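Local atomic coordinates of glucose-6-phosphate isomerase (Chlamydia trachomatis D/UW-3/CX, PDB entry 6OTU), a protein that catalyses the reversible isomerization of glucose 6-phosphate to fructose 6-phosphate. Residues V21-M26 and R325-Y330; G173-D178 and F283-E288; L224-Y229 and L234-H239. All blocks are in the same frame, centred on the assembly; numbering follows the deposited sequence.

Interaction 1: residues V21-M26 and R325-Y330; sequences VALQEM and RNLLGY
Two residues before Leu327, which packs against Leu23 across this contact, Arg325 has its NH2 held by both subunits: by the carbonyl O of Ser373 and, in a salt bridge, by Asp397 of the second subunit. Thr372 O takes its NE, while the amide of Asn326 is bonded to Arg371 O and to the indole NE1 of Trp487. The Leu327 side chain makes van der Waals contact with the Leu23 side chain, with Gln24 CG and with the backbone of helix 18-26. Leu327 CD1 sits 3.6 Å from Leu23 CB and 3.9 Å from Leu23 CD1, whereas Leu327 CD2 is set against backbone, 3.6 Å from Leu23 O and 3.8 Å from Gln24 N. Leu327 CD2 also touches Gln24 CG at 3.9 Å. With CG opposite its carbonyl carbon (chi1 -76°), Leu327 reaches out from the last turn of helix 313-327 and meets the Leu23 side chain at about a right angle. Leu23 also rests on Ala70 and Leu71 of helix 65-77 and on Trp323, which place it in a three-helix seam. Between these two segments the contact is one of van der Waals packing, with no polar bond between them.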
# COMPACT_ATOMS: atom_id res chain seq x y z
N VAL A 21 -29.39 -1.32 -18.14
CA VAL A 21 -30.45 -0.33 -18.05
C VAL A 21 -31.29 -0.55 -16.79
O VAL A 21 -31.59 0.39 -16.04
CB VAL A 21 -31.30 -0.36 -19.34
CG1 VAL A 21 -32.67 0.27 -19.14
CG2 VAL A 21 -30.51 0.30 -20.46
N ALA A 22 -31.68 -1.80 -16.52
CA ALA A 22 -32.41 -2.07 -15.28
C ALA A 22 -31.58 -1.69 -14.05
O ALA A 22 -32.11 -1.16 -13.07
CB ALA A 22 -32.80 -3.54 -15.21
N LEU A 23 -30.27 -1.96 -14.10
CA LEU A 23 -29.44 -1.70 -12.93
C LEU A 23 -29.28 -0.21 -12.66
O LEU A 23 -29.11 0.20 -11.51
CB LEU A 23 -28.08 -2.38 -13.13
CG LEU A 23 -27.99 -3.88 -12.82
CD1 LEU A 23 -26.77 -4.50 -13.50
CD2 LEU A 23 -27.96 -4.11 -11.30
N GLN A 24 -29.32 0.61 -13.72
CA GLN A 24 -29.19 2.05 -13.53
C GLN A 24 -30.39 2.61 -12.79
O GLN A 24 -30.24 3.52 -11.97
CB GLN A 24 -29.03 2.76 -14.88
CG GLN A 24 -27.67 2.50 -15.53
CD GLN A 24 -27.52 3.18 -16.87
OE1 GLN A 24 -28.46 3.24 -17.68
NE2 GLN A 24 -26.32 3.70 -17.13
N GLU A 25 -31.59 2.06 -13.04
CA GLU A 25 -32.77 2.43 -12.26
C GLU A 25 -32.64 1.98 -10.81
O GLU A 25 -32.98 2.72 -9.89
CB GLU A 25 -34.02 1.84 -12.89
CG GLU A 25 -33.99 1.86 -14.40
CD GLU A 25 -35.36 1.71 -15.02
OE1 GLU A 25 -35.51 2.09 -16.21
OE2 GLU A 25 -36.28 1.22 -14.33
N MET A 26 -32.13 0.77 -10.60
CA MET A 26 -31.98 0.25 -9.24
C MET A 26 -30.94 1.04 -8.46
O MET A 26 -31.12 1.29 -7.26
CB MET A 26 -31.62 -1.23 -9.28
CG MET A 26 -32.65 -2.09 -9.95
SD MET A 26 -32.17 -3.83 -10.03
CE MET A 26 -33.16 -4.31 -11.46
N ARG A 325 -18.57 -0.04 -8.60
CA ARG A 325 -17.76 0.89 -9.39
C ARG A 325 -18.61 1.70 -10.36
O ARG A 325 -18.61 2.94 -10.32
CB ARG A 325 -16.66 0.14 -10.14
CG ARG A 325 -15.87 0.97 -11.16
CD ARG A 325 -15.09 2.12 -10.54
NE ARG A 325 -13.92 2.43 -11.35
CZ ARG A 325 -13.47 3.65 -11.63
NH1 ARG A 325 -14.08 4.73 -11.19
NH2 ARG A 325 -12.38 3.78 -12.38
N ASN A 326 -19.34 1.02 -11.24
CA ASN A 326 -20.11 1.70 -12.29
C ASN A 326 -21.51 2.11 -11.85
O ASN A 326 -22.01 3.15 -12.30
CB ASN A 326 -20.22 0.81 -13.54
CG ASN A 326 -18.87 0.25 -14.01
OD1 ASN A 326 -18.58 -0.94 -13.85
ND2 ASN A 326 -18.05 1.13 -14.58
N LEU A 327 -22.17 1.34 -11.02
CA LEU A 327 -23.55 1.71 -10.73
C LEU A 327 -23.68 2.65 -9.55
O LEU A 327 -24.47 3.60 -9.62
CB LEU A 327 -24.40 0.46 -10.54
CG LEU A 327 -24.55 0.00 -11.99
CD1 LEU A 327 -24.75 -1.48 -12.10
CD2 LEU A 327 -25.70 0.77 -12.65
N LEU A 328 -22.91 2.43 -8.48
CA LEU A 328 -22.94 3.31 -7.31
C LEU A 328 -21.90 4.41 -7.38
O LEU A 328 -21.99 5.39 -6.63
CB LEU A 328 -22.74 2.51 -6.03
CG LEU A 328 -23.85 1.50 -5.73
CD1 LEU A 328 -23.68 1.02 -4.31
CD2 LEU A 328 -25.24 2.10 -5.97
N GLY A 329 -20.89 4.24 -8.23
CA GLY A 329 -19.92 5.28 -8.51
C GLY A 329 -18.71 5.35 -7.60
O GLY A 329 -18.05 6.39 -7.57
N TYR A 330 -18.39 4.31 -6.85
CA TYR A 330 -17.25 4.40 -5.95
C TYR A 330 -15.96 4.15 -6.73
O TYR A 330 -15.83 3.08 -7.34
CB TYR A 330 -17.39 3.43 -4.79
CG TYR A 330 -18.74 3.50 -4.06
CD1 TYR A 330 -19.30 4.72 -3.70
CD2 TYR A 330 -19.45 2.32 -3.74
CE1 TYR A 330 -20.53 4.78 -3.04
CE2 TYR A 330 -20.67 2.38 -3.07
CZ TYR A 330 -21.20 3.61 -2.73
OH TYR A 330 -22.40 3.66 -2.08

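Interaction 2: residues G173-D178 and F283-E288; sequences GSCPSD and FAFGYE
The connection from helix 162-172 to strand 180-184, the second half of a beta-alpha-beta unit, runs past the C-terminal end of helix 275-285, and Cys175 and Ser177 of this connection meet Phe285 and Ala284 there. Cys175 brings its CB to 3.5 Å from Phe285 CD1. Its sulfur lies obliquely over the same ring, SG being 4.7 Å from the Phe285 centroid and 34° off the ring normal, a Cys sulfur-aromatic contact. Chi1 of -51° sets SG beside its own backbone N and turns it towards Phe285 CB, so that CB and sulfur together press on the root of the ring. Two residues on, Ser177 CB adds a looser touch, 4.1 Å from Phe285 CD1.

The phenyl is also held from within its own helix: Ala284 CB stands 3.5 Å above one face, over the centre of the Phe285 ring. Tyr168 of helix 162-172 meets the ring with planes about 20° apart, and Met171 of that helix packs on it too. The polar part of the contact is slight. Ser177 OG, turned opposite its backbone N, approaches Ala284 O at 3.1 Å in a weak bond whose proton is not settled, whereas OG accepts the backbone N-H of Lys179. The carbonyl of Ser177 accepts a bond from Arg197 of the second subunit, which brings this loop to the dimer interface.

Directly after the ring the chain turns at Gly286, with a positive phi; the residue ends one helix and stands at the N-cap of the next, 287-303. In this protein the loop thus packs against a helix break, and it completes the beta-alpha-beta unit 151-155, 162-172, 180-184 of a SIS-type parallel alpha/beta domain.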
# COMPACT_ATOMS: atom_id res chain seq x y z
N GLY A 173 4.14 -19.25 6.62
CA GLY A 173 3.65 -19.70 7.91
C GLY A 173 3.23 -21.15 7.96
O GLY A 173 3.10 -21.71 9.06
N SER A 174 3.02 -21.78 6.80
CA SER A 174 2.55 -23.15 6.73
C SER A 174 3.66 -24.16 6.47
O SER A 174 3.52 -25.31 6.87
CB SER A 174 1.50 -23.30 5.62
OG SER A 174 0.67 -22.16 5.53
N CYS A 175 4.74 -23.77 5.80
CA CYS A 175 5.72 -24.75 5.32
C CYS A 175 7.03 -24.55 6.04
O CYS A 175 7.62 -23.46 5.95
CB CYS A 175 5.92 -24.61 3.81
SG CYS A 175 4.39 -24.60 2.88
N PRO A 176 7.52 -25.56 6.76
CA PRO A 176 8.83 -25.44 7.41
C PRO A 176 9.92 -25.20 6.38
O PRO A 176 9.94 -25.82 5.32
CB PRO A 176 9.01 -26.79 8.12
CG PRO A 176 7.68 -27.51 7.97
CD PRO A 176 6.99 -26.93 6.80
N SER A 177 10.83 -24.28 6.70
CA SER A 177 11.88 -23.89 5.77
C SER A 177 12.98 -23.16 6.54
O SER A 177 12.70 -22.35 7.42
CB SER A 177 11.32 -22.99 4.65
OG SER A 177 12.32 -22.18 4.05
N ASP A 178 14.24 -23.46 6.20
CA ASP A 178 15.39 -22.71 6.68
C ASP A 178 16.03 -21.85 5.58
O ASP A 178 17.10 -21.28 5.79
CB ASP A 178 16.44 -23.65 7.29
CG ASP A 178 16.86 -24.78 6.34
OD1 ASP A 178 16.20 -25.00 5.29
OD2 ASP A 178 17.87 -25.46 6.64
N PHE A 283 12.02 -23.78 -4.11
CA PHE A 283 13.24 -23.78 -3.31
C PHE A 283 12.93 -23.53 -1.84
O PHE A 283 13.47 -24.20 -0.95
CB PHE A 283 14.21 -22.74 -3.85
CG PHE A 283 15.47 -22.59 -3.04
CD1 PHE A 283 16.57 -23.40 -3.29
CD2 PHE A 283 15.57 -21.62 -2.05
CE1 PHE A 283 17.74 -23.25 -2.55
CE2 PHE A 283 16.74 -21.47 -1.32
CZ PHE A 283 17.82 -22.29 -1.57
N ALA A 284 12.06 -22.55 -1.56
CA ALA A 284 11.72 -22.23 -0.18
C ALA A 284 11.10 -23.43 0.52
O ALA A 284 11.58 -23.87 1.57
CB ALA A 284 10.77 -21.03 -0.12
N PHE A 285 10.04 -23.98 -0.06
CA PHE A 285 9.17 -24.90 0.65
C PHE A 285 9.18 -26.32 0.09
O PHE A 285 8.45 -27.17 0.62
CB PHE A 285 7.74 -24.36 0.65
CG PHE A 285 7.66 -22.88 0.95
CD1 PHE A 285 8.07 -22.38 2.18
CD2 PHE A 285 7.17 -21.99 0.00
CE1 PHE A 285 8.00 -21.03 2.45
CE2 PHE A 285 7.10 -20.64 0.28
CZ PHE A 285 7.51 -20.16 1.51
N GLY A 286 9.96 -26.60 -0.94
CA GLY A 286 9.98 -27.93 -1.55
C GLY A 286 8.94 -28.08 -2.65
O GLY A 286 7.90 -27.41 -2.66
N TYR A 287 9.22 -29.01 -3.58
CA TYR A 287 8.40 -29.19 -4.78
C TYR A 287 6.92 -29.42 -4.45
O TYR A 287 6.04 -28.77 -5.04
CB TYR A 287 8.93 -30.37 -5.59
CG TYR A 287 8.17 -30.65 -6.87
CD1 TYR A 287 8.28 -29.81 -7.96
CD2 TYR A 287 7.36 -31.78 -6.99
CE1 TYR A 287 7.60 -30.08 -9.15
CE2 TYR A 287 6.67 -32.06 -8.18
CZ TYR A 287 6.80 -31.20 -9.25
OH TYR A 287 6.14 -31.43 -10.43
N GLU A 288 6.64 -30.36 -3.55
CA GLU A 288 5.26 -30.75 -3.26
C GLU A 288 4.41 -29.56 -2.83
O GLU A 288 3.21 -29.53 -3.10
CB GLU A 288 5.24 -31.84 -2.18

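Interaction 3: residues L224-Y229 and L234-H239; sequences LFRQAY and LSIAEH
The chain folds back on itself just beyond Tyr229, whose carbonyl O accepts the backbone N-H of Leu234 at 3.0 Å, with a nearly straight N-H...O angle of 162°. The Tyr229 side chain packs on the returning chain. Leu234 CD1 lies 3.6 Å from Tyr229 CD2, and Ile236 CG1 packs on Tyr229 CB at 3.8 Å. The tightest touch is with His239: Tyr229 CE2 stands 3.3 Å over one face of the His239 imidazole, towards its rim, and the two planes are inclined at 38°, so the rings neither stack nor meet edge to face. His239 ND1 bonds the carbonyl O of Thr204, consistent with a proton on ND1; Tyr229 OH is also weakly bonded to that carbonyl.

One turn earlier, Arg226 bends at chi2 (-132°) and brings its guanidinium obliquely alongside Ile236, where Arg226 NH1 is 3.4 Å from Ile236 CG2. The charge is met by Glu222, a salt bridge along the same helix, and by Arg255 O, and Phe240 makes a cation-pi contact with it. Phe240 also meets Tyr229 edge to face. Such a return from helix 216-231 into strand 240-245, neighbour of strand 204-209 in the parallel sheet, is the closing half of a beta-alpha-beta crossover.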
# COMPACT_ATOMS: atom_id res chain seq x y z
N LEU A 224 25.04 -6.20 -11.44
CA LEU A 224 25.54 -5.86 -10.11
C LEU A 224 25.90 -7.11 -9.31
O LEU A 224 26.88 -7.12 -8.56
CB LEU A 224 24.51 -5.04 -9.34
CG LEU A 224 24.68 -3.52 -9.33
CD1 LEU A 224 23.61 -2.91 -8.46
CD2 LEU A 224 26.06 -3.12 -8.84
N PHE A 225 25.10 -8.17 -9.43
CA PHE A 225 25.38 -9.37 -8.66
C PHE A 225 26.53 -10.16 -9.27
O PHE A 225 27.37 -10.70 -8.53
CB PHE A 225 24.12 -10.22 -8.54
CG PHE A 225 23.29 -9.90 -7.33
CD1 PHE A 225 22.59 -8.70 -7.25
CD2 PHE A 225 23.21 -10.79 -6.26
CE1 PHE A 225 21.81 -8.39 -6.12
CE2 PHE A 225 22.44 -10.48 -5.13
CZ PHE A 225 21.74 -9.28 -5.07
N ARG A 226 26.60 -10.21 -10.61
CA ARG A 226 27.71 -10.89 -11.28
C ARG A 226 29.03 -10.30 -10.84
O ARG A 226 29.99 -11.04 -10.61
CB ARG A 226 27.57 -10.81 -12.80
CG ARG A 226 26.37 -11.55 -13.38
CD ARG A 226 26.71 -12.44 -14.56
NE ARG A 226 25.55 -13.22 -14.97
CZ ARG A 226 25.57 -14.53 -15.26
NH1 ARG A 226 26.71 -15.21 -15.19
NH2 ARG A 226 24.44 -15.14 -15.62
N GLN A 227 29.10 -8.97 -10.72
CA GLN A 227 30.34 -8.31 -10.29
C GLN A 227 30.68 -8.66 -8.86
O GLN A 227 31.86 -8.84 -8.52
CB GLN A 227 30.23 -6.80 -10.46
CG GLN A 227 29.77 -6.38 -11.84
CD GLN A 227 30.59 -5.26 -12.43
OE1 GLN A 227 30.09 -4.14 -12.61
NE2 GLN A 227 31.84 -5.55 -12.75
N ALA A 228 29.67 -8.77 -7.99
CA ALA A 228 29.93 -9.10 -6.59
C ALA A 228 30.52 -10.50 -6.46
O ALA A 228 31.47 -10.70 -5.70
CB ALA A 228 28.65 -8.95 -5.76
N TYR A 229 30.00 -11.48 -7.22
CA TYR A 229 30.60 -12.81 -7.24
C TYR A 229 32.04 -12.76 -7.73
O TYR A 229 32.94 -13.34 -7.11
CB TYR A 229 29.78 -13.76 -8.12
CG TYR A 229 28.65 -14.42 -7.38
CD1 TYR A 229 27.42 -13.80 -7.29
CD2 TYR A 229 28.83 -15.65 -6.75
CE1 TYR A 229 26.38 -14.39 -6.61
CE2 TYR A 229 27.79 -16.25 -6.06
CZ TYR A 229 26.57 -15.61 -6.00
OH TYR A 229 25.52 -16.17 -5.32
N LEU A 234 34.45 -15.88 -7.00
CA LEU A 234 33.65 -17.10 -7.04
C LEU A 234 33.28 -17.42 -8.48
O LEU A 234 33.05 -16.52 -9.29
CB LEU A 234 32.37 -16.94 -6.22
CG LEU A 234 32.50 -16.55 -4.75
CD1 LEU A 234 31.12 -16.47 -4.12
CD2 LEU A 234 33.39 -17.53 -4.01
N SER A 235 33.20 -18.71 -8.80
CA SER A 235 32.66 -19.11 -10.09
C SER A 235 31.24 -18.59 -10.20
O SER A 235 30.41 -18.83 -9.32
CB SER A 235 32.69 -20.63 -10.26
OG SER A 235 34.01 -21.12 -10.07
N ILE A 236 30.96 -17.87 -11.27
CA ILE A 236 29.75 -17.06 -11.36
C ILE A 236 28.58 -17.86 -11.93
O ILE A 236 27.51 -17.92 -11.33
CB ILE A 236 30.05 -15.80 -12.20
CG1 ILE A 236 31.11 -14.93 -11.50
CG2 ILE A 236 28.77 -15.02 -12.49
CD1 ILE A 236 31.81 -13.93 -12.41
N ALA A 237 28.76 -18.49 -13.09
CA ALA A 237 27.65 -19.17 -13.74
C ALA A 237 27.04 -20.25 -12.85
O ALA A 237 25.84 -20.54 -12.97
CB ALA A 237 28.11 -19.78 -15.07
N GLU A 238 27.83 -20.85 -11.96
CA GLU A 238 27.33 -21.91 -11.08
C GLU A 238 26.21 -21.44 -10.15
O GLU A 238 25.49 -22.27 -9.59
CB GLU A 238 28.49 -22.49 -10.25
N HIS A 239 26.02 -20.12 -9.99
CA HIS A 239 25.08 -19.57 -9.02
C HIS A 239 23.86 -18.88 -9.64
O HIS A 239 22.96 -18.47 -8.89
CB HIS A 239 25.79 -18.59 -8.09
CG HIS A 239 26.83 -19.23 -7.23
ND1 HIS A 239 26.57 -19.65 -5.94
CD2 HIS A 239 28.13 -19.51 -7.46
CE1 HIS A 239 27.68 -20.17 -5.42
NE2 HIS A 239 28.64 -20.09 -6.33

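The three contacts are nested along the chain: interaction 3 lies inside the loop closed by interaction 2, which in turn lies inside that closed by interaction 1. Interactions 2 and 3 belong to the five-stranded parallel sheet region, with centres about 26 Å apart and nearest atoms about 10 Å apart. Interaction 1 lies across the chain's centre from both, its centre about 45 Å from that of interaction 2 and about 57 Å from that of interaction 3. None touches the glucose 6-phosphate pocket. Helices 162-172 and 216-231, however, follow the pocket residues Ile157 to Ser160 and Ser210, Lys211, Ser212 and Thr215, and interactions 2 and 3 involve the chain at their far ends.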